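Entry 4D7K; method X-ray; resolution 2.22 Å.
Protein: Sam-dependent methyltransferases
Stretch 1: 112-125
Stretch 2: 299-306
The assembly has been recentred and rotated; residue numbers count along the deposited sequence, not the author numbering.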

# COMPACT_ATOMS: atom_id res chain seq x y z
N ASP A 112 -0.57 10.66 -11.19
CA ASP A 112 0.72 10.94 -11.81
C ASP A 112 1.88 10.39 -10.99
O ASP A 112 2.90 9.98 -11.54
CB ASP A 112 0.89 12.44 -12.03
CG ASP A 112 -0.14 13.02 -12.97
OD1 ASP A 112 -0.61 12.28 -13.87
OD2 ASP A 112 -0.49 14.21 -12.83
N VAL A 113 1.72 10.40 -9.67
CA VAL A 113 2.75 9.89 -8.76
C VAL A 113 2.68 8.37 -8.65
O VAL A 113 3.71 7.69 -8.67
CB VAL A 113 2.61 10.52 -7.35
CG1 VAL A 113 3.69 9.99 -6.42
CG2 VAL A 113 2.67 12.04 -7.44
N LEU A 114 1.47 7.86 -8.54
CA LEU A 114 1.25 6.42 -8.45
C LEU A 114 1.76 5.71 -9.71
O LEU A 114 2.32 4.62 -9.64
CB LEU A 114 -0.23 6.12 -8.24
CG LEU A 114 -0.62 4.81 -7.58
CD1 LEU A 114 -0.16 4.77 -6.13
CD2 LEU A 114 -2.12 4.62 -7.68
N ALA A 115 1.56 6.35 -10.86
CA ALA A 115 2.01 5.80 -12.14
C ALA A 115 3.54 5.71 -12.21
O ALA A 115 4.08 4.87 -12.93
CB ALA A 115 1.49 6.64 -13.28
N ALA A 116 4.22 6.57 -11.46
CA ALA A 116 5.68 6.55 -11.42
C ALA A 116 6.18 5.34 -10.64
O ALA A 116 7.09 4.64 -11.08
CB ALA A 116 6.21 7.83 -10.80
N TYR A 117 5.59 5.09 -9.47
CA TYR A 117 5.94 3.92 -8.67
C TYR A 117 5.62 2.62 -9.42
O TYR A 117 6.23 1.58 -9.15
CB TYR A 117 5.23 3.96 -7.31
CG TYR A 117 5.86 4.95 -6.36
CD1 TYR A 117 5.61 6.31 -6.47
CD2 TYR A 117 6.73 4.52 -5.36
CE1 TYR A 117 6.20 7.22 -5.61
CE2 TYR A 117 7.32 5.42 -4.50
CZ TYR A 117 7.05 6.77 -4.63
OH TYR A 117 7.64 7.67 -3.77
N GLY A 118 4.69 2.69 -10.36
CA GLY A 118 4.39 1.55 -11.20
C GLY A 118 5.47 1.28 -12.23
O GLY A 118 5.75 0.12 -12.56
N ASP A 119 6.08 2.35 -12.74
CA ASP A 119 7.13 2.24 -13.75
C ASP A 119 8.51 1.96 -13.14
O ASP A 119 9.54 2.23 -13.76
CB ASP A 119 7.20 3.52 -14.58
CG ASP A 119 6.73 3.32 -16.00
OD1 ASP A 119 6.77 2.16 -16.48
OD2 ASP A 119 6.32 4.31 -16.64
N LEU A 120 8.51 1.42 -11.93
CA LEU A 120 9.74 1.13 -11.20
C LEU A 120 10.61 0.12 -11.94
O LEU A 120 11.84 0.17 -11.87
CB LEU A 120 9.40 0.62 -9.80
CG LEU A 120 10.56 0.23 -8.88
CD1 LEU A 120 11.43 1.44 -8.60
CD2 LEU A 120 10.02 -0.36 -7.59
N VAL A 121 9.97 -0.78 -12.68
CA VAL A 121 10.68 -1.81 -13.44
C VAL A 121 11.45 -1.20 -14.61
O VAL A 121 12.62 -1.51 -14.82
CB VAL A 121 9.71 -2.88 -13.97
CG1 VAL A 121 10.44 -3.83 -14.92
CG2 VAL A 121 9.09 -3.66 -12.82
N GLU A 122 10.78 -0.35 -15.38
CA GLU A 122 11.44 0.28 -16.53
C GLU A 122 12.55 1.21 -16.07
O GLU A 122 13.58 1.33 -16.74
CB GLU A 122 10.42 1.03 -17.39
CG GLU A 122 9.71 0.15 -18.42
CD GLU A 122 10.67 -0.50 -19.40
OE1 GLU A 122 10.96 0.12 -20.45
OE2 GLU A 122 11.14 -1.62 -19.13
N SER A 123 12.35 1.87 -14.94
CA SER A 123 13.37 2.73 -14.35
C SER A 123 14.64 1.95 -13.99
O SER A 123 15.75 2.38 -14.30
CB SER A 123 12.83 3.44 -13.11
OG SER A 123 13.83 4.22 -12.48
N VAL A 124 14.47 0.80 -13.34
CA VAL A 124 15.59 -0.07 -13.01
C VAL A 124 16.26 -0.57 -14.29
O VAL A 124 17.49 -0.66 -14.38
CB VAL A 124 15.16 -1.26 -12.13
CG1 VAL A 124 16.29 -2.25 -11.97
CG2 VAL A 124 14.69 -0.77 -10.77
N ARG A 125 15.44 -0.88 -15.30
CA ARG A 125 15.95 -1.37 -16.57
C ARG A 125 16.64 -0.28 -17.39
O ARG A 125 17.61 -0.56 -18.10
CB ARG A 125 14.82 -1.99 -17.39
CG ARG A 125 14.52 -3.43 -17.01
CD ARG A 125 13.27 -3.96 -17.69
NE ARG A 125 13.21 -5.42 -17.61
CZ ARG A 125 12.10 -6.13 -17.78
NH1 ARG A 125 10.95 -5.52 -18.03
NH2 ARG A 125 12.15 -7.46 -17.69
N ASP A 299 14.65 4.52 0.11
CA ASP A 299 15.46 4.92 -1.04
C ASP A 299 14.68 4.71 -2.34
O ASP A 299 15.06 5.22 -3.39
CB ASP A 299 16.78 4.15 -1.09
CG ASP A 299 17.76 4.73 -2.11
OD1 ASP A 299 17.71 5.95 -2.36
OD2 ASP A 299 18.58 3.97 -2.66
N LEU A 300 13.59 3.95 -2.24
CA LEU A 300 12.66 3.75 -3.35
C LEU A 300 12.14 5.09 -3.88
O LEU A 300 12.07 5.30 -5.09
CB LEU A 300 11.48 2.89 -2.91
CG LEU A 300 10.58 2.43 -4.04
CD1 LEU A 300 11.24 1.25 -4.74
CD2 LEU A 300 9.19 2.07 -3.54
N ASP A 301 11.78 5.98 -2.95
CA ASP A 301 11.31 7.32 -3.29
C ASP A 301 12.31 8.07 -4.16
O ASP A 301 11.94 8.69 -5.15
CB ASP A 301 11.03 8.12 -2.01
CG ASP A 301 9.83 7.61 -1.24
OD1 ASP A 301 8.93 7.00 -1.86
OD2 ASP A 301 9.78 7.82 -0.01
N MET A 302 13.58 8.00 -3.78
CA MET A 302 14.65 8.64 -4.54
C MET A 302 14.75 8.03 -5.93
O MET A 302 14.98 8.73 -6.90
CB MET A 302 15.98 8.49 -3.80
CG MET A 302 15.94 8.98 -2.37
SD MET A 302 16.28 10.74 -2.26
CE MET A 302 18.01 10.74 -2.73
N LEU A 303 14.56 6.72 -6.00
CA LEU A 303 14.67 5.98 -7.26
C LEU A 303 13.52 6.32 -8.21
O LEU A 303 13.71 6.40 -9.42
CB LEU A 303 14.70 4.48 -6.97
CG LEU A 303 15.41 3.56 -7.96
CD1 LEU A 303 15.86 2.31 -7.24
CD2 LEU A 303 14.48 3.19 -9.10
N VAL A 304 12.34 6.52 -7.64
CA VAL A 304 11.14 6.77 -8.43
C VAL A 304 11.02 8.24 -8.85
O VAL A 304 10.71 8.54 -10.00
CB VAL A 304 9.87 6.35 -7.65
CG1 VAL A 304 8.62 6.84 -8.35
CG2 VAL A 304 9.83 4.84 -7.47
N LEU A 305 11.29 9.14 -7.91
CA LEU A 305 10.95 10.55 -8.10
C LEU A 305 12.08 11.38 -8.68
O LEU A 305 11.89 12.08 -9.67
CB LEU A 305 10.51 11.16 -6.77
CG LEU A 305 9.21 10.62 -6.17
CD1 LEU A 305 8.98 11.21 -4.79
CD2 LEU A 305 8.03 10.91 -7.08
N VAL A 306 13.26 11.31 -8.07
CA VAL A 306 14.35 12.21 -8.45
C VAL A 306 15.56 11.48 -9.02
O VAL A 306 15.63 10.25 -9.03
CB VAL A 306 14.80 13.05 -7.25
CG1 VAL A 306 13.65 13.91 -6.77
CG2 VAL A 306 15.30 12.16 -6.15

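The phenol oxygen of Tyr 117 lies 2.4 Å from the carboxylate oxygen of Asp 301 (OH to OD1), a very short separation for a hydrogen bond. With hydrogens placed, the tyrosine is the donor and OD1 the acceptor. At 2.22 Å resolution the exact length deserves caution, since a small coordinate error would shift it noticeably, but the pairing itself is not in doubt. It is also the only hydrogen bond joining the two stretches. The CA-to-CB bond of Asp 301 points away overall, yet chi1 of -70° (m) brings its end back within reach of the ring's hydroxyl. Both carboxylate oxygens also have hydrogen-bond partners elsewhere in the structure.

Tyr 117 reaches this acceptor by filling a hole formed by Leu 300, Asp 301, Val 304 and Leu 305. Its CA-to-CB bond runs sideways, and chi1 of -76° (m) with chi2 of 79° carries the ring nearer to the partner helix. The positions around the ring differ in kind. Val 304 CG1 sits over one face, 3.7 Å from the ring centroid and 17° off the normal, which is the geometry of a CH-pi contact; its closest ring atom is Tyr 117 CD1, at 3.6 Å. Leu 300 CD2 lies at the edge, near the ring plane, 3.9 Å from Tyr 117 CD2. Leu 305 approaches obliquely, with its CD2 4.4 Å from Tyr 117 CE1. The tyrosine has 104 Å² covered by the other stretch, the largest share of any residue here, out of 482 Å² buried on both sides together.

Val 304 is the main counterpart. Val 304 CA is 5.9 Å from Tyr 117 CA, and the CA-to-CB bond of the valine points toward the first stretch. The same CG1 that covers the ring also meets Ala 116 CB at 3.6 Å, while CG2 is 3.9 Å from Leu 120 CD1. A single valine thus touches residues before and after the break between helices 112-118 and 120-125, where Asp 119 leaves helical phi/psi.

Beyond that break, Leu 120 uses a t, p rotamer to bring its end nearer to the second stretch. Its CD2 packs 3.5 Å from Leu 300 CD1, and its CD1 lies 3.6 Å from Leu 303 CD2, so the end of Leu 120 packs against both Leu 300 and Leu 303, residues almost one helical turn apart. Leu 303 CD2 is likewise 3.6 Å from Ser 123 OG, a hydroxyl whose hydrogen bonding is satisfied elsewhere in the structure, and 4.3 Å from Val 124 CG2. At the other end, Val 113 CG1 stands 4.5 Å from Leu 305 CD2, a looser apolar contact.

The helix axes cross steeply. Helix 299-305 passes helix 112-118 at 102° with a closest approach of 9.4 Å, and helix 120-125 at 79° and 10.2 Å. Both crossings are close to perpendicular, and side chains bridge the space between the axes.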